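Lipase-esterase related protein (PDB 3E0X) is of unknown function but has the alpha/beta-hydrolase fold and is probably a hydrolase related to lipases and esterases. Local coordinates at residues E36-D41 against N233-A238; L47-H52 against Y64-N69; K192-K197 against E239-F244. All coordinates share one frame; numbering follows the deposited sequence.

Contact 1 (E36-D41 against N233-A238); sequences EKYLED and NAKGVA
The irregular segment 36-41, in the connection between strands 18-22 and 43-47, runs past the first turns of helix 234-242, and the backbones come closest at Tyr38 and Ala238, whose CA atoms are 5.9 Å apart. Tyr38 carries the contact. Its CG lies beside the backbone N (chi1 -56°), which lays the ring flat over the helix surface at Lys235, with Lys235 CA above the ring centre. Lys235 CB makes a CH-pi contact from the same face, 3.9 Å from the Tyr38 ring centroid, and the lysine chain then crosses the tyrosine nearly perpendicularly and leads away. On the opposite face Lys37 CB sits near the rim. At one corner of the ring, Tyr38 CE2 touches Ala234 CB at 3.8 Å. The tightest point is at the root of the side chain, where Tyr38 CB meets Ala238 CB at 3.3 Å; Leu39 CD2 reaches the same methyl, and Leu39 also packs on Leu19 and Phe21 of strand 18-22. The helix start is secured by Asn233, the N-cap, whose OD1 accepts from Gly236 N at 3.0 Å. No hydrogen bond crosses between the segments: this is apolar packing of the C-terminal helix against a loop of the alpha/beta-hydrolase fold.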
loop_
_atom_site.group_PDB
_atom_site.type_symbol
_atom_site.label_atom_id
_atom_site.label_comp_id
_atom_site.label_asym_id
_atom_site.label_seq_id
_atom_site.Cartn_x
_atom_site.Cartn_y
_atom_site.Cartn_z
ATOM N N GLU A 36 -6.681 -9.294 -5.885
ATOM C CA GLU A 36 -8.003 -9.620 -5.358
ATOM C C GLU A 36 -8.548 -10.949 -5.925
ATOM O O GLU A 36 -9.359 -11.620 -5.284
ATOM C CB GLU A 36 -8.989 -8.461 -5.559
ATOM C CG GLU A 36 -9.423 -8.242 -6.979
ATOM C CD GLU A 36 -10.293 -7.023 -7.111
ATOM O OE1 GLU A 36 -9.800 -5.907 -6.850
ATOM O OE2 GLU A 36 -11.473 -7.176 -7.454
ATOM N N LYS A 37 -8.066 -11.374 -7.092
ATOM C CA LYS A 37 -8.545 -12.637 -7.669
ATOM C C LYS A 37 -8.201 -13.884 -6.832
ATOM O O LYS A 37 -8.848 -14.937 -6.979
ATOM C CB LYS A 37 -8.028 -12.810 -9.109
ATOM C CG LYS A 37 -8.465 -11.719 -10.063
ATOM C CD LYS A 37 -7.810 -11.952 -11.423
ATOM C CE LYS A 37 -8.339 -10.989 -12.464
ATOM N NZ LYS A 37 -7.652 -11.220 -13.755
ATOM N N TYR A 38 -7.199 -13.777 -5.957
ATOM C CA TYR A 38 -6.679 -14.927 -5.197
ATOM C C TYR A 38 -7.089 -14.855 -3.725
ATOM O O TYR A 38 -6.708 -15.707 -2.915
ATOM C CB TYR A 38 -5.140 -15.026 -5.352
ATOM C CG TYR A 38 -4.751 -15.112 -6.816
ATOM C CD1 TYR A 38 -4.825 -16.333 -7.496
ATOM C CD2 TYR A 38 -4.380 -13.976 -7.540
ATOM C CE1 TYR A 38 -4.515 -16.416 -8.875
ATOM C CE2 TYR A 38 -4.076 -14.056 -8.909
ATOM C CZ TYR A 38 -4.147 -15.282 -9.561
ATOM O OH TYR A 38 -3.838 -15.406 -10.906
ATOM N N LEU A 39 -7.900 -13.850 -3.407
ATOM C CA LEU A 39 -8.318 -13.607 -2.017
ATOM C C LEU A 39 -9.839 -13.612 -1.862
ATOM O O LEU A 39 -10.399 -12.976 -0.950
ATOM C CB LEU A 39 -7.711 -12.293 -1.531
ATOM C CG LEU A 39 -6.181 -12.335 -1.429
ATOM C CD1 LEU A 39 -5.568 -10.953 -1.214
ATOM C CD2 LEU A 39 -5.759 -13.317 -0.317
ATOM N N GLU A 40 -10.507 -14.348 -2.751
ATOM C CA GLU A 40 -11.973 -14.360 -2.841
ATOM C C GLU A 40 -12.676 -14.986 -1.661
ATOM O O GLU A 40 -13.884 -14.765 -1.478
ATOM C CB GLU A 40 -12.406 -15.044 -4.143
ATOM C CG GLU A 40 -12.272 -14.139 -5.315
ATOM C CD GLU A 40 -12.894 -14.708 -6.562
ATOM O OE1 GLU A 40 -13.905 -15.442 -6.443
ATOM O OE2 GLU A 40 -12.368 -14.398 -7.657
ATOM N N ASP A 41 -11.943 -15.722 -0.830
ATOM C CA ASP A 41 -12.531 -16.350 0.351
ATOM C C ASP A 41 -12.656 -15.373 1.520
ATOM O O ASP A 41 -13.226 -15.708 2.574
ATOM C CB ASP A 41 -11.721 -17.585 0.794
ATOM C CG ASP A 41 -11.999 -18.823 -0.070
ATOM O OD1 ASP A 41 -13.108 -18.927 -0.627
ATOM O OD2 ASP A 41 -11.114 -19.705 -0.187
ATOM N N ASN A 233 3.038 -11.300 -9.956
ATOM C CA ASN A 233 3.003 -12.504 -9.119
ATOM C C ASN A 233 1.939 -12.347 -8.049
ATOM O O ASN A 233 2.177 -12.593 -6.866
ATOM C CB ASN A 233 4.382 -12.817 -8.495
ATOM C CG ASN A 233 4.483 -14.256 -7.981
ATOM O OD1 ASN A 233 3.504 -15.023 -8.041
ATOM N ND2 ASN A 233 5.687 -14.650 -7.530
ATOM N N ALA A 234 0.761 -11.929 -8.491
ATOM C CA ALA A 234 -0.364 -11.778 -7.568
ATOM C C ALA A 234 -0.672 -13.088 -6.839
ATOM O O ALA A 234 -1.000 -13.085 -5.648
ATOM C CB ALA A 234 -1.587 -11.300 -8.313
ATOM N N LYS A 235 -0.575 -14.210 -7.539
ATOM C CA LYS A 235 -0.870 -15.505 -6.919
ATOM C C LYS A 235 0.109 -15.787 -5.778
ATOM O O LYS A 235 -0.299 -16.225 -4.702
ATOM C CB LYS A 235 -0.832 -16.614 -7.966
ATOM C CG LYS A 235 -1.223 -17.985 -7.430
ATOM C CD LYS A 235 -1.133 -19.067 -8.519
ATOM C CE LYS A 235 -1.726 -20.362 -7.985
ATOM N NZ LYS A 235 -1.509 -21.542 -8.878
ATOM N N GLY A 236 1.396 -15.513 -6.011
ATOM C CA GLY A 236 2.401 -15.796 -4.984
ATOM C C GLY A 236 2.253 -14.826 -3.815
ATOM O O GLY A 236 2.382 -15.209 -2.644
ATOM N N VAL A 237 1.959 -13.563 -4.123
ATOM C CA VAL A 237 1.747 -12.590 -3.040
ATOM C C VAL A 237 0.526 -13.008 -2.190
ATOM O O VAL A 237 0.579 -12.980 -0.939
ATOM C CB VAL A 237 1.571 -11.174 -3.608
ATOM C CG1 VAL A 237 1.098 -10.196 -2.524
ATOM C CG2 VAL A 237 2.872 -10.707 -4.233
ATOM N N ALA A 238 -0.556 -13.411 -2.845
ATOM C CA ALA A 238 -1.750 -13.839 -2.100
ATOM C C ALA A 238 -1.443 -15.029 -1.196
ATOM O O ALA A 238 -1.949 -15.079 -0.081
ATOM C CB ALA A 238 -2.917 -14.135 -3.019
#

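Contact 2 (L47-H52 against Y64-N69); sequences LDLKGH and YGYIDN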
loop_
_atom_site.group_PDB
_atom_site.type_symbol
_atom_site.label_atom_id
_atom_site.label_comp_id
_atom_site.label_asym_id
_atom_site.label_seq_id
_atom_site.Cartn_x
_atom_site.Cartn_y
_atom_site.Cartn_z
ATOM N N LEU A 47 -9.951 0.470 -0.858
ATOM C CA LEU A 47 -10.159 1.895 -0.632
ATOM C C LEU A 47 -9.532 2.757 -1.731
ATOM O O LEU A 47 -8.419 2.439 -2.158
ATOM C CB LEU A 47 -9.438 2.228 0.685
ATOM C CG LEU A 47 -9.933 3.314 1.623
ATOM C CD1 LEU A 47 -11.437 3.190 1.816
ATOM C CD2 LEU A 47 -9.192 3.253 2.968
ATOM N N ASP A 48 -10.177 3.842 -2.140
ATOM C CA ASP A 48 -9.467 4.899 -2.872
ATOM C C ASP A 48 -9.090 5.987 -1.870
ATOM O O ASP A 48 -9.957 6.559 -1.170
ATOM C CB ASP A 48 -10.348 5.508 -3.980
ATOM C CG ASP A 48 -10.318 4.718 -5.291
ATOM O OD1 ASP A 48 -9.303 4.053 -5.603
ATOM O OD2 ASP A 48 -11.316 4.815 -6.046
ATOM N N LEU A 49 -7.800 6.283 -1.775
ATOM C CA LEU A 49 -7.372 7.377 -0.899
ATOM C C LEU A 49 -7.881 8.708 -1.447
ATOM O O LEU A 49 -8.121 8.846 -2.636
ATOM C CB LEU A 49 -5.835 7.419 -0.774
ATOM C CG LEU A 49 -5.174 6.192 -0.132
ATOM C CD1 LEU A 49 -3.648 6.246 -0.301
ATOM C CD2 LEU A 49 -5.608 6.127 1.343
ATOM N N LYS A 50 -8.021 9.695 -0.579
ATOM C CA LYS A 50 -8.556 10.994 -0.979
ATOM C C LYS A 50 -7.769 11.538 -2.159
ATOM O O LYS A 50 -6.530 11.515 -2.183
ATOM C CB LYS A 50 -8.510 11.943 0.226
ATOM C CG LYS A 50 -9.129 13.345 0.040
ATOM C CD LYS A 50 -9.226 14.052 1.446
ATOM C CE LYS A 50 -9.506 15.511 1.363
ATOM N NZ LYS A 50 -8.285 16.323 1.365
ATOM N N GLY A 51 -8.511 12.013 -3.153
ATOM C CA GLY A 51 -7.915 12.555 -4.362
ATOM C C GLY A 51 -7.484 11.543 -5.415
ATOM O O GLY A 51 -6.949 11.930 -6.457
ATOM N N HIS A 52 -7.665 10.257 -5.122
ATOM C CA HIS A 52 -7.306 9.188 -6.044
ATOM C C HIS A 52 -8.568 8.447 -6.461
ATOM O O HIS A 52 -9.528 8.385 -5.675
ATOM C CB HIS A 52 -6.385 8.184 -5.357
ATOM C CG HIS A 52 -5.085 8.771 -4.867
ATOM N ND1 HIS A 52 -5.007 9.638 -3.795
ATOM C CD2 HIS A 52 -3.804 8.567 -5.271
ATOM C CE1 HIS A 52 -3.742 9.963 -3.575
ATOM N NE2 HIS A 52 -2.987 9.326 -4.456
ATOM N N TYR A 64 0.920 11.175 7.080
ATOM C CA TYR A 64 0.048 11.412 8.233
ATOM C C TYR A 64 -1.380 11.778 7.861
ATOM O O TYR A 64 -2.329 11.336 8.505
ATOM C CB TYR A 64 0.643 12.495 9.132
ATOM C CG TYR A 64 1.966 12.048 9.702
ATOM C CD1 TYR A 64 2.008 11.087 10.723
ATOM C CD2 TYR A 64 3.177 12.558 9.226
ATOM C CE1 TYR A 64 3.199 10.656 11.261
ATOM C CE2 TYR A 64 4.401 12.131 9.760
ATOM C CZ TYR A 64 4.413 11.163 10.767
ATOM O OH TYR A 64 5.604 10.731 11.304
ATOM N N GLY A 65 -1.557 12.585 6.826
ATOM C CA GLY A 65 -2.901 12.909 6.342
ATOM C C GLY A 65 -3.638 11.661 5.901
ATOM O O GLY A 65 -4.807 11.466 6.288
ATOM N N TYR A 66 -2.976 10.832 5.076
ATOM C CA TYR A 66 -3.570 9.566 4.634
ATOM C C TYR A 66 -3.881 8.639 5.809
ATOM O O TYR A 66 -4.960 8.019 5.845
ATOM C CB TYR A 66 -2.674 8.867 3.605
ATOM C CG TYR A 66 -2.566 9.570 2.276
ATOM C CD1 TYR A 66 -3.667 9.668 1.423
ATOM C CD2 TYR A 66 -1.354 10.087 1.858
ATOM C CE1 TYR A 66 -3.560 10.290 0.180
ATOM C CE2 TYR A 66 -1.227 10.713 0.601
ATOM C CZ TYR A 66 -2.337 10.812 -0.221
ATOM O OH TYR A 66 -2.210 11.416 -1.454
ATOM N N ILE A 67 -2.976 8.570 6.791
ATOM C CA ILE A 67 -3.196 7.740 7.989
ATOM C C ILE A 67 -4.479 8.164 8.712
ATOM O O ILE A 67 -5.324 7.314 9.012
ATOM C CB ILE A 67 -1.962 7.806 8.945
ATOM C CG1 ILE A 67 -0.727 7.114 8.328
ATOM C CG2 ILE A 67 -2.301 7.262 10.321
ATOM C CD1 ILE A 67 0.595 7.503 9.003
ATOM N N ASP A 68 -4.647 9.474 8.912
ATOM C CA ASP A 68 -5.859 9.981 9.557
ATOM C C ASP A 68 -7.111 9.658 8.737
ATOM O O ASP A 68 -8.149 9.280 9.288
ATOM C CB ASP A 68 -5.739 11.482 9.800
ATOM C CG ASP A 68 -4.728 11.820 10.888
ATOM O OD1 ASP A 68 -4.284 10.898 11.600
ATOM O OD2 ASP A 68 -4.377 13.025 11.018
ATOM N N ASN A 69 -7.020 9.777 7.415
ATOM C CA ASN A 69 -8.171 9.458 6.576
ATOM C C ASN A 69 -8.554 7.984 6.687
ATOM O O ASN A 69 -9.750 7.644 6.725
ATOM C CB ASN A 69 -7.908 9.759 5.098
ATOM C CG ASN A 69 -7.699 11.242 4.781
ATOM O OD1 ASN A 69 -8.053 12.168 5.535
ATOM N ND2 ASN A 69 -7.137 11.453 3.617
HETATM O O HOH W 1 -6.995 9.298 2.125
#
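Tyr66 meets Leu49 through ring carbons CD1 and CE1, which touch CB and CD1 of the leucine, with Tyr66 CE1 3.8 Å from Leu49 CB and the two side chains nearly perpendicular. This is a strand-to-helix connection of the alpha/beta-hydrolase fold: 47-52 leaves the end of strand 43-47 and folds back on helix 63-76, the next helix in the chain. Leu49 also packs on Met93 and Ile97 of helix 93-102, so it is buried between two helices. From Leu49 to His52 the chain makes a type II turn, with Gly51 at positive phi and His52 N bonded to Leu49 O. The turn also fixes the imidazole, since His52 ND1 donates to Lys50 O at 2.9 Å, close to the ring plane but well above the plane of the carbonyl. His52 CE1 lies 3.0 Å from Tyr66 OH, which sits at the edge of the imidazole, and the two ring planes are inclined at 64°. Asp171 of helix 165-177 ties both tips together, OD1 bonding to Tyr66 OH and OD2 to His52 NE2. From the turn, Lys50 crosses Asn69 of the helix almost perpendicularly, its CB 3.7 Å from Asn69 ND2, and its ammonium goes on to Gln58 O. A water accepts from both Lys50 N, at 2.9 Å, and Asn69 ND2, at 2.6 Å.

Contact 3 (K192-K197 against E239-F244); sequences KAIVAK and EEIKNF
Lys192 NZ is gripped by two oxygens of one residue, forming a salt bridge to Glu240 OE1 at 2.7 Å and a hydrogen bond to Glu240 O at 2.8 Å. The carboxylate oxygen offers its anti lone pair, and the carbonyl receives the ammonium in its own plane, on a lone pair. A bend at chi2 (-70°) turns the Glu240 carboxylate so that OE1 reaches the same ammonium as the residue's own carbonyl. The lysine, by contrast, is extended throughout, with CG anti to the backbone N (chi1 179°), and spans the gap from strand to helix. Its base lies on Phe244: Lys192 CB stands 3.5 Å from the Phe244 ring centroid, almost on the ring normal, in a CH-pi contact, and the two side chains lie alongside, pointing opposite ways. Strand 191-196 belongs to the central sheet of the alpha/beta-hydrolase fold, and helix 234-242, the last in the chain, packs roughly antiparallel to it. Two residues further along the strand, Ile194 points its CD1 at Glu240 CB, 4.0 Å away, and at Ile241 CG1, 4.1 Å away. Asn243 steadies the carboxylate, since its ND2 donates to Glu240 OE1 at 3.1 Å in a nearly straight bond (168°) that arrives from above the carboxylate plane. Farther out, Phe244 rests on Lys111 and Val113 of strand 109-115, and Glu240 on Lys220 and Phe222 of strand 217-222.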
loop_
_atom_site.group_PDB
_atom_site.type_symbol
_atom_site.label_atom_id
_atom_site.label_comp_id
_atom_site.label_asym_id
_atom_site.label_seq_id
_atom_site.Cartn_x
_atom_site.Cartn_y
_atom_site.Cartn_z
ATOM N N LYS A 192 3.561 -8.155 8.607
ATOM C CA LYS A 192 4.361 -8.903 7.623
ATOM C C LYS A 192 4.757 -7.979 6.490
ATOM O O LYS A 192 3.913 -7.234 5.997
ATOM C CB LYS A 192 3.605 -10.106 7.026
ATOM C CG LYS A 192 4.390 -10.882 5.988
ATOM C CD LYS A 192 3.770 -12.232 5.726
ATOM C CE LYS A 192 4.669 -13.025 4.802
ATOM N NZ LYS A 192 4.128 -14.401 4.566
ATOM N N ALA A 193 6.027 -8.016 6.094
ATOM C CA ALA A 193 6.483 -7.247 4.944
ATOM C C ALA A 193 6.712 -8.238 3.799
ATOM O O ALA A 193 7.259 -9.331 4.031
ATOM C CB ALA A 193 7.760 -6.510 5.281
ATOM N N ILE A 194 6.311 -7.864 2.576
ATOM C CA ILE A 194 6.470 -8.712 1.377
ATOM C C ILE A 194 7.067 -7.806 0.310
ATOM O O ILE A 194 6.543 -6.721 0.077
ATOM C CB ILE A 194 5.105 -9.242 0.866
ATOM C CG1 ILE A 194 4.445 -10.125 1.920
ATOM C CG2 ILE A 194 5.304 -10.046 -0.426
ATOM C CD1 ILE A 194 2.979 -10.417 1.592
ATOM N N VAL A 195 8.141 -8.247 -0.347
ATOM C CA VAL A 195 8.849 -7.364 -1.294
ATOM C C VAL A 195 9.685 -8.219 -2.235
ATOM O O VAL A 195 10.020 -9.352 -1.899
ATOM C CB VAL A 195 9.785 -6.382 -0.525
ATOM C CG1 VAL A 195 10.941 -7.101 0.142
ATOM C CG2 VAL A 195 10.292 -5.248 -1.408
ATOM N N ALA A 196 10.007 -7.666 -3.413
ATOM C CA ALA A 196 10.925 -8.316 -4.351
ATOM C C ALA A 196 12.349 -7.795 -4.136
ATOM O O ALA A 196 12.575 -6.568 -4.000
ATOM C CB ALA A 196 10.471 -8.031 -5.767
ATOM N N LYS A 197 13.306 -8.726 -4.138
ATOM C CA LYS A 197 14.706 -8.401 -3.911
ATOM C C LYS A 197 15.247 -7.415 -4.939
ATOM O O LYS A 197 16.112 -6.582 -4.609
ATOM C CB LYS A 197 15.535 -9.693 -3.919
ATOM C CG LYS A 197 17.040 -9.507 -3.678
ATOM C CD LYS A 197 17.707 -10.870 -3.747
ATOM C CE LYS A 197 19.235 -10.731 -3.739
ATOM N NZ LYS A 197 19.883 -12.026 -4.092
ATOM N N GLU A 239 -0.613 -15.976 -1.651
ATOM C CA GLU A 239 -0.245 -17.117 -0.805
ATOM C C GLU A 239 0.464 -16.630 0.451
ATOM O O GLU A 239 0.236 -17.176 1.560
ATOM C CB GLU A 239 0.600 -18.116 -1.610
ATOM C CG GLU A 239 -0.218 -18.870 -2.670
ATOM C CD GLU A 239 -1.451 -19.569 -2.061
ATOM O OE1 GLU A 239 -1.281 -20.384 -1.114
ATOM O OE2 GLU A 239 -2.576 -19.282 -2.530
ATOM N N GLU A 240 1.281 -15.584 0.296
ATOM C CA GLU A 240 2.056 -15.052 1.409
ATOM C C GLU A 240 1.238 -14.124 2.314
ATOM O O GLU A 240 1.714 -13.685 3.377
ATOM C CB GLU A 240 3.284 -14.323 0.876
ATOM C CG GLU A 240 4.273 -15.281 0.250
ATOM C CD GLU A 240 4.972 -16.183 1.248
ATOM O OE1 GLU A 240 5.158 -15.781 2.424
ATOM O OE2 GLU A 240 5.371 -17.293 0.837
ATOM N N ILE A 241 0.019 -13.811 1.897
ATOM C CA ILE A 241 -0.961 -13.164 2.760
ATOM C C ILE A 241 -1.761 -14.240 3.509
ATOM O O ILE A 241 -1.934 -14.154 4.735
ATOM C CB ILE A 241 -1.867 -12.209 1.957
ATOM C CG1 ILE A 241 -1.026 -11.029 1.483
ATOM C CG2 ILE A 241 -3.009 -11.697 2.822
ATOM C CD1 ILE A 241 -1.693 -10.140 0.453
ATOM N N LYS A 242 -2.223 -15.262 2.784
ATOM C CA LYS A 242 -2.954 -16.388 3.396
ATOM C C LYS A 242 -2.173 -17.071 4.507
ATOM O O LYS A 242 -2.764 -17.524 5.509
ATOM C CB LYS A 242 -3.267 -17.445 2.345
ATOM C CG LYS A 242 -4.217 -16.983 1.304
ATOM C CD LYS A 242 -4.328 -18.064 0.277
ATOM C CE LYS A 242 -5.075 -17.565 -0.890
ATOM N NZ LYS A 242 -5.376 -18.679 -1.781
ATOM N N ASN A 243 -0.864 -17.213 4.327
ATOM C CA ASN A 243 -0.071 -17.911 5.350
ATOM C C ASN A 243 0.171 -17.094 6.632
ATOM O O ASN A 243 0.717 -17.614 7.597
ATOM C CB ASN A 243 1.217 -18.520 4.774
ATOM C CG ASN A 243 2.209 -17.494 4.335
ATOM O OD1 ASN A 243 2.019 -16.302 4.536
ATOM N ND2 ASN A 243 3.292 -17.952 3.707
ATOM N N PHE A 244 -0.262 -15.835 6.616
ATOM C CA PHE A 244 -0.034 -14.913 7.694
ATOM C C PHE A 244 -1.311 -14.554 8.446
ATOM O O PHE A 244 -1.262 -14.374 9.670
ATOM C CB PHE A 244 0.562 -13.640 7.097
ATOM C CG PHE A 244 0.758 -12.518 8.085
ATOM C CD1 PHE A 244 0.129 -11.293 7.891
ATOM C CD2 PHE A 244 1.599 -12.672 9.181
ATOM C CE1 PHE A 244 0.330 -10.226 8.783
ATOM C CE2 PHE A 244 1.800 -11.617 10.068
ATOM C CZ PHE A 244 1.157 -10.399 9.863
#

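Contacts 1 and 3 share helix 234-242 and lie about 11 Å apart between centres, touching where Lys242 CE comes to 3.2 Å from Tyr38 O. The beginning of the helix meets a loop through apolar and CH-pi packing alone, whereas its end meets a strand of the sheet and adds a salt bridge to such packing. Contact 2 lies on the opposite side of the chain's centre, its own centre about 24 Å from that of contact 1 and 23 Å from that of contact 3, and is nested in sequence within the loop that contact 1 closes. Contacts 1 and 2 are largely buried, contact 3 only partly; in contact 2 a water also joins the segments.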